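Local coordinates for protein peruvianin-I (PDB 6ORM) that acts as a cysteine peptidase in the latex of Thevetia peruviana, although it is a glycosylated, hexameric germin-like protein of the cupin superfamily, at residues A[38-42]-A[56-60]. Sequence-based numbering, arbitrary orientation.
Sequences IYSGF and VTFVT. With NAG (2-acetamido-2-deoxy-beta-D-glucopyranose), chain D; NAG (2-acetamido-2-deoxy-beta-D-glucopyranose), chain B.
Val59 meets two aromatic rings of 38-42 with its two methyl branches, showing how a beta-branched side chain can serve two neighbours at once. CG2 of Val59 lies 3.5 Å from CZ of Phe42 and also touches the Tyr39 ring, while CG1 of Val59 reaches Tyr39 CD2 at 3.7 Å. With Val59 CG1 anti to the backbone N (chi1 -167°), CG2 sits between the two rings and CG1 against Tyr39 alone. The edge of the Phe42 ring is directed at the carbonyl of Thr57, whose O lies close to the ring plane and 3.6 Å from CE1; CD1 of the same ring packs alongside the Thr57 methyl.

The Tyr39 phenol relies on water. CG stands anti to the backbone N (chi1 -176°), bringing the ring against Val59, and OH of Tyr39 donates to a water at 2.5 Å that lies in the ring plane. This water in turn donates to Phe58 O at 2.6 Å and to the acetamide O7 of a glycan NAG at 2.9 Å, tying both segments to the sugar. A leucine in place of Tyr39 would probably leave this water without its phenol donor and take the flat ring away from the Val59 methyls. Thr57 turns OG1 elsewhere, to Arg76.

The contact sets 38-42 against strand 54-57, outermost in the cupin sheet within this chain, and the residues that follow it; Thr57 pairs with Arg76 of strand 73-79. Phe42 meets Tyr148 edge-to-face, and Ile38 and Tyr39 continue an antiparallel ladder into a neighbouring subunit, whose Leu126 packs on Tyr39 and Val59.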
# COMPACT_ATOMS: atom_id res chain seq x y z
N ILE A 38 -12.70 23.64 2.50
CA ILE A 38 -11.90 24.77 2.05
C ILE A 38 -10.87 25.08 3.12
O ILE A 38 -11.12 24.90 4.32
CB ILE A 38 -12.79 25.99 1.74
CG1 ILE A 38 -11.97 27.12 1.11
CG2 ILE A 38 -13.50 26.47 3.00
CD1 ILE A 38 -12.79 28.35 0.76
N TYR A 39 -9.69 25.51 2.69
CA TYR A 39 -8.67 26.02 3.61
C TYR A 39 -8.10 27.31 3.03
O TYR A 39 -7.66 27.33 1.88
CB TYR A 39 -7.55 25.00 3.85
CG TYR A 39 -6.54 25.47 4.87
CD1 TYR A 39 -6.84 25.44 6.23
CD2 TYR A 39 -5.30 25.96 4.48
CE1 TYR A 39 -5.93 25.87 7.17
CE2 TYR A 39 -4.38 26.40 5.42
CZ TYR A 39 -4.70 26.35 6.76
OH TYR A 39 -3.79 26.78 7.70
N SER A 40 -8.10 28.37 3.84
CA SER A 40 -7.77 29.71 3.37
C SER A 40 -6.50 30.26 4.02
O SER A 40 -6.26 31.47 3.98
CB SER A 40 -8.94 30.66 3.62
OG SER A 40 -10.05 30.33 2.80
N GLY A 41 -5.69 29.39 4.62
CA GLY A 41 -4.51 29.85 5.34
C GLY A 41 -3.52 30.62 4.48
O GLY A 41 -2.83 31.51 4.98
N PHE A 42 -3.44 30.31 3.18
CA PHE A 42 -2.48 30.99 2.33
C PHE A 42 -2.80 32.46 2.11
O PHE A 42 -1.95 33.19 1.61
CB PHE A 42 -2.38 30.30 0.96
CG PHE A 42 -1.64 29.00 0.99
CD1 PHE A 42 -0.75 28.71 2.01
CD2 PHE A 42 -1.83 28.07 -0.02
CE1 PHE A 42 -0.07 27.51 2.03
CE2 PHE A 42 -1.15 26.87 -0.01
CZ PHE A 42 -0.26 26.59 1.01
N VAL A 56 7.84 28.92 5.94
CA VAL A 56 6.97 27.84 5.49
C VAL A 56 5.59 28.04 6.10
O VAL A 56 5.46 28.19 7.33
CB VAL A 56 7.53 26.46 5.87
CG1 VAL A 56 6.69 25.37 5.23
CG2 VAL A 56 8.99 26.34 5.44
N THR A 57 4.57 28.06 5.26
CA THR A 57 3.18 28.02 5.70
C THR A 57 2.66 26.61 5.39
O THR A 57 2.53 26.24 4.22
CB THR A 57 2.34 29.10 5.01
OG1 THR A 57 2.94 30.38 5.25
CG2 THR A 57 0.92 29.10 5.56
N PHE A 58 2.39 25.85 6.44
CA PHE A 58 2.10 24.42 6.31
C PHE A 58 0.61 24.18 6.08
O PHE A 58 -0.24 24.83 6.69
CB PHE A 58 2.53 23.68 7.58
CG PHE A 58 4.01 23.62 7.78
CD1 PHE A 58 4.78 22.67 7.13
CD2 PHE A 58 4.64 24.52 8.63
CE1 PHE A 58 6.15 22.61 7.33
CE2 PHE A 58 6.01 24.47 8.83
CZ PHE A 58 6.76 23.51 8.18
N VAL A 59 0.31 23.24 5.18
CA VAL A 59 -1.04 22.71 5.08
C VAL A 59 -0.97 21.19 5.10
O VAL A 59 -1.04 20.54 4.05
CB VAL A 59 -1.79 23.21 3.83
CG1 VAL A 59 -3.27 22.89 3.96
CG2 VAL A 59 -1.59 24.70 3.64
N THR A 60 -0.81 20.62 6.29
CA THR A 60 -0.98 19.20 6.52
C THR A 60 -2.33 18.97 7.19
O THR A 60 -3.09 19.90 7.45
CB THR A 60 0.16 18.66 7.38
OG1 THR A 60 -0.03 19.07 8.74
CG2 THR A 60 1.50 19.17 6.88
C1 NAG D . 1.25 31.09 11.32
C2 NAG D . -0.03 30.27 11.33
C3 NAG D . -0.82 30.50 12.62
C4 NAG D . 0.07 30.28 13.83
C5 NAG D . 1.31 31.15 13.72
C6 NAG D . 2.29 30.94 14.85
C7 NAG D . -0.89 29.85 9.07
C8 NAG D . -1.79 30.34 7.97
N2 NAG D . -0.85 30.60 10.17
O3 NAG D . -1.92 29.60 12.63
O4 NAG D . -0.62 30.62 15.03
O5 NAG D . 2.00 30.83 12.51
O6 NAG D . 3.00 29.72 14.72
O7 NAG D . -0.24 28.81 8.96
C1 NAG B . 5.39 31.73 8.25
C2 NAG B . 5.53 31.70 9.76
C3 NAG B . 4.32 31.00 10.37
C4 NAG B . 3.02 31.60 9.84
C5 NAG B . 3.04 31.75 8.32
C6 NAG B . 1.86 32.51 7.78
C7 NAG B . 7.75 31.68 10.80
C8 NAG B . 8.95 30.84 11.14
N2 NAG B . 6.76 31.04 10.17
O3 NAG B . 4.38 31.13 11.79
O4 NAG B . 1.95 30.71 10.14
O5 NAG B . 4.23 32.44 7.90
O6 NAG B . 1.85 33.87 8.21
O7 NAG B . 7.69 32.87 11.08
O HOH W 1 -1.44 27.10 6.97